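Local coordinates for protein endo-b-1,4-glucanase (Nasutitermes takasagoensis, PDB 1KS8) that probably hydrolyses internal beta-1,4-glucosidic linkages in cellulose and related beta-glucans, as a family 9 endoglucanase with an (alpha/alpha)6 fold, at residues 97-107 with 173-184. Numbering follows the deposited sequence.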
ATOM      1  N   LYS A  97       5.762 -10.163   4.317  1.00  7.84           N
ATOM      2  CA  LYS A  97       6.064 -10.603   5.673  1.00  9.33           C
ATOM      3  C   LYS A  97       6.614  -9.492   6.562  1.00  9.21           C
ATOM      4  O   LYS A  97       6.398  -9.502   7.774  1.00  9.15           O
ATOM      5  CB  LYS A  97       7.040 -11.785   5.634  1.00 10.63           C
ATOM      6  CG  LYS A  97       7.236 -12.478   6.976  1.00 11.96           C
ATOM      7  CD  LYS A  97       7.969 -13.803   6.798  1.00 13.42           C
ATOM      8  CE  LYS A  97       8.028 -14.596   8.096  1.00 14.89           C
ATOM      9  NZ  LYS A  97       8.825 -13.911   9.149  1.00 15.80           N
ATOM     10  N   TRP A  98       7.316  -8.528   5.977  1.00  8.67           N
ATOM     11  CA  TRP A  98       7.854  -7.446   6.790  1.00  7.41           C
ATOM     12  C   TRP A  98       6.697  -6.701   7.449  1.00  7.91           C
ATOM     13  O   TRP A  98       6.804  -6.244   8.586  1.00  8.89           O
ATOM     14  CB  TRP A  98       8.686  -6.481   5.944  1.00  8.28           C
ATOM     15  CG  TRP A  98       9.549  -5.605   6.790  1.00  8.57           C
ATOM     16  CD1 TRP A  98       9.213  -4.401   7.343  1.00  8.12           C
ATOM     17  CD2 TRP A  98      10.859  -5.918   7.275  1.00  8.43           C
ATOM     18  NE1 TRP A  98      10.232  -3.949   8.147  1.00  8.32           N
ATOM     19  CE2 TRP A  98      11.255  -4.861   8.124  1.00  7.69           C
ATOM     20  CE3 TRP A  98      11.735  -6.993   7.075  1.00  9.07           C
ATOM     21  CZ2 TRP A  98      12.493  -4.848   8.777  1.00  9.08           C
ATOM     22  CZ3 TRP A  98      12.966  -6.981   7.726  1.00  9.66           C
ATOM     23  CH2 TRP A  98      13.332  -5.915   8.566  1.00 10.39           C
ATOM     24  N   ALA A  99       5.585  -6.592   6.734  1.00  7.64           N
ATOM     25  CA  ALA A  99       4.415  -5.915   7.265  1.00  7.49           C
ATOM     26  C   ALA A  99       3.632  -6.807   8.230  1.00  8.00           C
ATOM     27  O   ALA A  99       3.296  -6.385   9.332  1.00  8.19           O
ATOM     28  CB  ALA A  99       3.511  -5.460   6.122  1.00  8.53           C
ATOM     29  N   THR A 100       3.358  -8.043   7.829  1.00  8.30           N
ATOM     30  CA  THR A 100       2.582  -8.930   8.689  1.00  8.89           C
ATOM     31  C   THR A 100       3.279  -9.322   9.992  1.00  7.78           C
ATOM     32  O   THR A 100       2.611  -9.535  11.005  1.00  8.50           O
ATOM     33  CB  THR A 100       2.101 -10.188   7.923  1.00  9.45           C
ATOM     34  OG1 THR A 100       3.219 -10.881   7.361  1.00  9.30           O
ATOM     35  CG2 THR A 100       1.150  -9.780   6.797  1.00  9.61           C
ATOM     36  N   ASP A 101       4.607  -9.409   9.988  1.00  7.86           N
ATOM     37  CA  ASP A 101       5.314  -9.730  11.226  1.00  8.51           C
ATOM     38  C   ASP A 101       5.012  -8.615  12.223  1.00  8.56           C
ATOM     39  O   ASP A 101       4.852  -8.856  13.421  1.00  9.57           O
ATOM     40  CB  ASP A 101       6.827  -9.795  11.012  1.00  8.41           C
ATOM     41  CG  ASP A 101       7.284 -11.116  10.441  1.00 10.74           C
ATOM     42  OD1 ASP A 101       6.484 -12.076  10.430  1.00 11.89           O
ATOM     43  OD2 ASP A 101       8.455 -11.194  10.015  1.00 12.56           O
ATOM     44  N   TYR A 102       4.942  -7.389  11.716  1.00  6.97           N
ATOM     45  CA  TYR A 102       4.653  -6.235  12.554  1.00  8.29           C
ATOM     46  C   TYR A 102       3.199  -6.252  13.025  1.00  8.67           C
ATOM     47  O   TYR A 102       2.921  -5.984  14.192  1.00  8.00           O
ATOM     48  CB  TYR A 102       4.947  -4.942  11.788  1.00  7.16           C
ATOM     49  CG  TYR A 102       4.494  -3.691  12.507  1.00  7.91           C
ATOM     50  CD1 TYR A 102       5.150  -3.241  13.653  1.00  8.45           C
ATOM     51  CD2 TYR A 102       3.393  -2.972  12.052  1.00  8.16           C
ATOM     52  CE1 TYR A 102       4.718  -2.100  14.328  1.00  7.79           C
ATOM     53  CE2 TYR A 102       2.953  -1.833  12.718  1.00  8.80           C
ATOM     54  CZ  TYR A 102       3.618  -1.403  13.852  1.00  8.54           C
ATOM     55  OH  TYR A 102       3.188  -0.273  14.506  1.00  9.94           O
ATOM     56  N   PHE A 103       2.266  -6.567  12.130  1.00  7.12           N
ATOM     57  CA  PHE A 103       0.863  -6.607  12.529  1.00  7.72           C
ATOM     58  C   PHE A 103       0.649  -7.609  13.657  1.00  8.15           C
ATOM     59  O   PHE A 103      -0.178  -7.389  14.539  1.00  9.28           O
ATOM     60  CB  PHE A 103      -0.041  -6.975  11.348  1.00  7.67           C
ATOM     61  CG  PHE A 103       0.073  -6.042  10.177  1.00  8.13           C
ATOM     62  CD1 PHE A 103       0.364  -4.694  10.363  1.00  8.14           C
ATOM     63  CD2 PHE A 103      -0.135  -6.512   8.888  1.00  8.81           C
ATOM     64  CE1 PHE A 103       0.446  -3.827   9.276  1.00  8.25           C
ATOM     65  CE2 PHE A 103      -0.056  -5.653   7.792  1.00  8.54           C
ATOM     66  CZ  PHE A 103       0.236  -4.308   7.991  1.00  8.24           C
ATOM     67  N   ILE A 104       1.386  -8.716  13.620  1.00  8.97           N
ATOM     68  CA  ILE A 104       1.266  -9.725  14.666  1.00  9.38           C
ATOM     69  C   ILE A 104       1.695  -9.131  16.010  1.00  9.86           C
ATOM     70  O   ILE A 104       1.046  -9.364  17.030  1.00 11.15           O
ATOM     71  CB  ILE A 104       2.111 -10.971  14.324  1.00  9.79           C
ATOM     72  CG1 ILE A 104       1.425 -11.753  13.200  1.00 11.12           C
ATOM     73  CG2 ILE A 104       2.285 -11.851  15.557  1.00 10.19           C
ATOM     74  CD1 ILE A 104       2.258 -12.888  12.636  1.00 12.54           C
ATOM     75  N   LYS A 105       2.776  -8.358  16.009  1.00  9.29           N
ATOM     76  CA  LYS A 105       3.244  -7.723  17.239  1.00  8.47           C
ATOM     77  C   LYS A 105       2.232  -6.688  17.718  1.00  8.63           C
ATOM     78  O   LYS A 105       1.953  -6.586  18.911  1.00 10.38           O
ATOM     79  CB  LYS A 105       4.585  -7.018  17.019  1.00  9.52           C
ATOM     80  CG  LYS A 105       5.755  -7.932  16.717  1.00  9.55           C
ATOM     81  CD  LYS A 105       7.037  -7.116  16.648  1.00  9.90           C
ATOM     82  CE  LYS A 105       8.232  -7.982  16.295  1.00 10.58           C
ATOM     83  NZ  LYS A 105       9.483  -7.182  16.180  1.00 11.62           N
ATOM     84  N   ALA A 106       1.690  -5.915  16.780  1.00  8.98           N
ATOM     85  CA  ALA A 106       0.723  -4.874  17.109  1.00  7.90           C
ATOM     86  C   ALA A 106      -0.581  -5.438  17.669  1.00  8.26           C
ATOM     87  O   ALA A 106      -1.329  -4.734  18.348  1.00  8.21           O
ATOM     88  CB  ALA A 106       0.445  -4.015  15.875  1.00  8.69           C
ATOM     89  N   HIS A 107      -0.854  -6.704  17.374  1.00  8.20           N
ATOM     90  CA  HIS A 107      -2.057  -7.366  17.871  1.00  9.22           C
ATOM     91  C   HIS A 107      -1.695  -7.912  19.249  1.00  9.62           C
ATOM     92  O   HIS A 107      -1.487  -9.115  19.424  1.00  9.53           O
ATOM     93  CB  HIS A 107      -2.441  -8.514  16.942  1.00  8.98           C
ATOM     94  CG  HIS A 107      -3.791  -9.093  17.225  1.00  9.52           C
ATOM     95  ND1 HIS A 107      -4.132 -10.383  16.883  1.00 11.05           N
ATOM     96  CD2 HIS A 107      -4.889  -8.553  17.804  1.00  9.90           C
ATOM     97  CE1 HIS A 107      -5.382 -10.614  17.240  1.00  9.55           C
ATOM     98  NE2 HIS A 107      -5.865  -9.521  17.802  1.00  9.67           N
ATOM     99  N   TYR A 173       3.572 -20.438   9.548  1.00 14.53           N
ATOM    100  CA  TYR A 173       3.366 -18.997   9.561  1.00 14.13           C
ATOM    101  C   TYR A 173       1.977 -18.690   9.013  1.00 13.70           C
ATOM    102  O   TYR A 173       1.272 -17.822   9.527  1.00 12.92           O
ATOM    103  CB  TYR A 173       4.434 -18.301   8.716  1.00 13.64           C
ATOM    104  CG  TYR A 173       4.403 -16.792   8.813  1.00 13.17           C
ATOM    105  CD1 TYR A 173       4.506 -16.151  10.049  1.00 12.72           C
ATOM    106  CD2 TYR A 173       4.272 -16.004   7.670  1.00 12.88           C
ATOM    107  CE1 TYR A 173       4.481 -14.760  10.144  1.00 12.23           C
ATOM    108  CE2 TYR A 173       4.245 -14.613   7.754  1.00 12.03           C
ATOM    109  CZ  TYR A 173       4.349 -14.002   8.992  1.00 11.88           C
ATOM    110  OH  TYR A 173       4.325 -12.629   9.079  1.00 11.01           O
ATOM    111  N   SER A 174       1.583 -19.418   7.974  1.00 13.42           N
ATOM    112  CA  SER A 174       0.272 -19.230   7.369  1.00 14.03           C
ATOM    113  C   SER A 174      -0.829 -19.418   8.410  1.00 14.54           C
ATOM    114  O   SER A 174      -1.763 -18.623   8.487  1.00 14.64           O
ATOM    115  CB  SER A 174       0.081 -20.222   6.219  1.00 13.79           C
ATOM    116  OG  SER A 174      -1.220 -20.127   5.673  1.00 13.97           O
ATOM    117  N   ASN A 175      -0.714 -20.474   9.212  1.00 15.34           N
ATOM    118  CA  ASN A 175      -1.702 -20.754  10.250  1.00 16.45           C
ATOM    119  C   ASN A 175      -1.755 -19.624  11.273  1.00 14.98           C
ATOM    120  O   ASN A 175      -2.830 -19.219  11.712  1.00 14.84           O
ATOM    121  CB  ASN A 175      -1.370 -22.068  10.963  1.00 19.24           C
ATOM    122  CG  ASN A 175      -1.603 -23.287  10.090  1.00 22.65           C
ATOM    123  OD1 ASN A 175      -1.253 -24.406  10.466  1.00 26.30           O
ATOM    124  ND2 ASN A 175      -2.203 -23.078   8.924  1.00 25.06           N
ATOM    125  N   ASN A 176      -0.583 -19.128  11.655  1.00 14.89           N
ATOM    126  CA  ASN A 176      -0.486 -18.047  12.626  1.00 14.82           C
ATOM    127  C   ASN A 176      -1.148 -16.787  12.076  1.00 13.42           C
ATOM    128  O   ASN A 176      -1.907 -16.119  12.774  1.00 14.10           O
ATOM    129  CB  ASN A 176       0.985 -17.785  12.960  1.00 17.33           C
ATOM    130  CG  ASN A 176       1.165 -16.692  13.991  1.00 20.11           C
ATOM    131  OD1 ASN A 176       0.397 -16.592  14.949  1.00 23.16           O
ATOM    132  ND2 ASN A 176       2.197 -15.875  13.812  1.00 23.75           N
ATOM    133  N   LEU A 177      -0.862 -16.474  10.819  1.00 13.17           N
ATOM    134  CA  LEU A 177      -1.445 -15.306  10.168  1.00 12.40           C
ATOM    135  C   LEU A 177      -2.969 -15.387  10.194  1.00 12.36           C
ATOM    136  O   LEU A 177      -3.652 -14.417  10.522  1.00 12.36           O
ATOM    137  CB  LEU A 177      -0.976 -15.227   8.715  1.00 12.65           C
ATOM    138  CG  LEU A 177       0.484 -14.852   8.451  1.00 11.00           C
ATOM    139  CD1 LEU A 177       0.824 -15.129   6.996  1.00 11.67           C
ATOM    140  CD2 LEU A 177       0.710 -13.385   8.789  1.00 12.65           C
ATOM    141  N   LEU A 178      -3.498 -16.554   9.842  1.00 13.19           N
ATOM    142  CA  LEU A 178      -4.940 -16.755   9.803  1.00 14.41           C
ATOM    143  C   LEU A 178      -5.598 -16.620  11.172  1.00 13.90           C
ATOM    144  O   LEU A 178      -6.696 -16.076  11.281  1.00 15.14           O
ATOM    145  CB  LEU A 178      -5.262 -18.125   9.200  1.00 14.94           C
ATOM    146  CG  LEU A 178      -6.730 -18.372   8.843  1.00 18.37           C
ATOM    147  CD1 LEU A 178      -7.211 -17.322   7.851  1.00 17.47           C
ATOM    148  CD2 LEU A 178      -6.876 -19.766   8.252  1.00 19.20           C
ATOM    149  N   THR A 179      -4.937 -17.113  12.216  1.00 13.81           N
ATOM    150  CA  THR A 179      -5.491 -17.012  13.563  1.00 14.24           C
ATOM    151  C   THR A 179      -5.693 -15.542  13.915  1.00 12.80           C
ATOM    152  O   THR A 179      -6.757 -15.141  14.386  1.00 13.68           O
ATOM    153  CB  THR A 179      -4.557 -17.663  14.606  1.00 15.92           C
ATOM    154  OG1 THR A 179      -4.512 -19.078  14.384  1.00 18.02           O
ATOM    155  CG2 THR A 179      -5.058 -17.395  16.020  1.00 16.85           C
ATOM    156  N   HIS A 180      -4.664 -14.738  13.671  1.00 11.77           N
ATOM    157  CA  HIS A 180      -4.730 -13.311  13.954  1.00 11.36           C
ATOM    158  C   HIS A 180      -5.771 -12.624  13.080  1.00 11.23           C
ATOM    159  O   HIS A 180      -6.482 -11.732  13.541  1.00 12.19           O
ATOM    160  CB  HIS A 180      -3.358 -12.674  13.738  1.00 11.15           C
ATOM    161  CG  HIS A 180      -2.383 -12.963  14.835  1.00 11.86           C
ATOM    162  ND1 HIS A 180      -2.396 -12.284  16.035  1.00 11.28           N
ATOM    163  CD2 HIS A 180      -1.393 -13.881  14.933  1.00 12.00           C
ATOM    164  CE1 HIS A 180      -1.456 -12.773  16.825  1.00 11.68           C
ATOM    165  NE2 HIS A 180      -0.833 -13.743  16.180  1.00 12.46           N
ATOM    166  N   ALA A 181      -5.865 -13.045  11.823  1.00 10.93           N
ATOM    167  CA  ALA A 181      -6.832 -12.461  10.897  1.00 11.01           C
ATOM    168  C   ALA A 181      -8.262 -12.674  11.389  1.00 10.60           C
ATOM    169  O   ALA A 181      -9.070 -11.750  11.375  1.00 11.00           O
ATOM    170  CB  ALA A 181      -6.661 -13.068   9.509  1.00 11.54           C
ATOM    171  N   ARG A 182      -8.571 -13.892  11.825  1.00 11.18           N
ATOM    172  CA  ARG A 182      -9.913 -14.197  12.314  1.00 11.74           C
ATOM    173  C   ARG A 182     -10.280 -13.367  13.538  1.00 10.51           C
ATOM    174  O   ARG A 182     -11.396 -12.856  13.644  1.00 11.36           O
ATOM    175  CB  ARG A 182     -10.031 -15.681  12.667  1.00 14.78           C
ATOM    176  CG  ARG A 182      -9.860 -16.627  11.493  1.00 17.46           C
ATOM    177  CD  ARG A 182     -10.211 -18.051  11.900  1.00 23.07           C
ATOM    178  NE  ARG A 182     -10.063 -18.995  10.797  1.00 27.33           N
ATOM    179  CZ  ARG A 182     -10.468 -20.261  10.840  1.00 30.51           C
ATOM    180  NH1 ARG A 182     -11.050 -20.736  11.932  1.00 32.65           N
ATOM    181  NH2 ARG A 182     -10.292 -21.051   9.790  1.00 31.53           N
ATOM    182  N   GLN A 183      -9.339 -13.244  14.468  1.00 10.76           N
ATOM    183  CA  GLN A 183      -9.569 -12.487  15.689  1.00 10.47           C
ATOM    184  C   GLN A 183      -9.747 -11.001  15.409  1.00  9.87           C
ATOM    185  O   GLN A 183     -10.617 -10.360  15.996  1.00 11.12           O
ATOM    186  CB  GLN A 183      -8.410 -12.707  16.664  1.00 11.40           C
ATOM    187  CG  GLN A 183      -8.181 -14.176  16.988  1.00 13.50           C
ATOM    188  CD  GLN A 183      -6.985 -14.396  17.885  1.00 15.85           C
ATOM    189  OE1 GLN A 183      -5.979 -13.694  17.780  1.00 15.77           O
ATOM    190  NE2 GLN A 183      -7.078 -15.390  18.762  1.00 16.20           N
ATOM    191  N   LEU A 184      -8.933 -10.450  14.513  1.00  9.52           N
ATOM    192  CA  LEU A 184      -9.054  -9.034  14.189  1.00  9.48           C
ATOM    193  C   LEU A 184     -10.361  -8.728  13.471  1.00 10.34           C
ATOM    194  O   LEU A 184     -10.933  -7.654  13.660  1.00 10.13           O
ATOM    195  CB  LEU A 184      -7.853  -8.569  13.358  1.00  9.65           C
ATOM    196  CG  LEU A 184      -6.613  -8.306  14.220  1.00 10.61           C
ATOM    197  CD1 LEU A 184      -5.386  -8.153  13.338  1.00 10.44           C
ATOM    198  CD2 LEU A 184      -6.838  -7.060  15.067  1.00 10.42           C
TER
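Helices 89-106 and 171-190 of the (alpha/alpha)6 fold meet here by knobs-into-holes packing, with Y173 lodged among K97, T100, D101 and I104, and I104 in turn among Y173, N176, L177 and H180. The case illustrates how two helices are joined by long side chains that reach across: the axes of segments 97-106 and 173-184 come within 10.7 Å of each other, at 52°. Y173, with CG anti to the backbone N (chi1 -173°), extends far enough for its OH to lie 2.7 Å from T100 OG1 in a hydrogen bond; a second, weak bond to D101 OD1 is possible. K97 lies over one face of the phenol: CE makes a CH-pi contact 3.8 Å from the Y173 ring centroid, and NZ, also over that face, adds a cation-pi interaction. A salt bridge links K97 NZ to the syn lone pair of D101 OD2, consistent with both groups being held beside the tyrosine. Further along, I104 CD1 packs 3.8 Å from Y173 CE1, while I104 CG1 rests over a face of the H180 imidazole. Just past the end of helix 89-106, H107 and H180 meet rim to rim, their planes 70° apart, joined by a nearly straight hydrogen bond of 2.7 Å between H107 ND1 and H180 ND1. L184 CG covers a face of the H107 ring, 3.9 Å from its centroid. With an alanine at H107, H180 ND1 would probably lose this mate and a gap would be likely to open beside L184. Beyond the pair, H107 NE2 bonds to Q110 O, and helix 149-165 packs against T100, L177 and L184. Strand 113-117 touches A106 and L184, whereas helix 212-226 lies against L178 and A181 of helix 171-190.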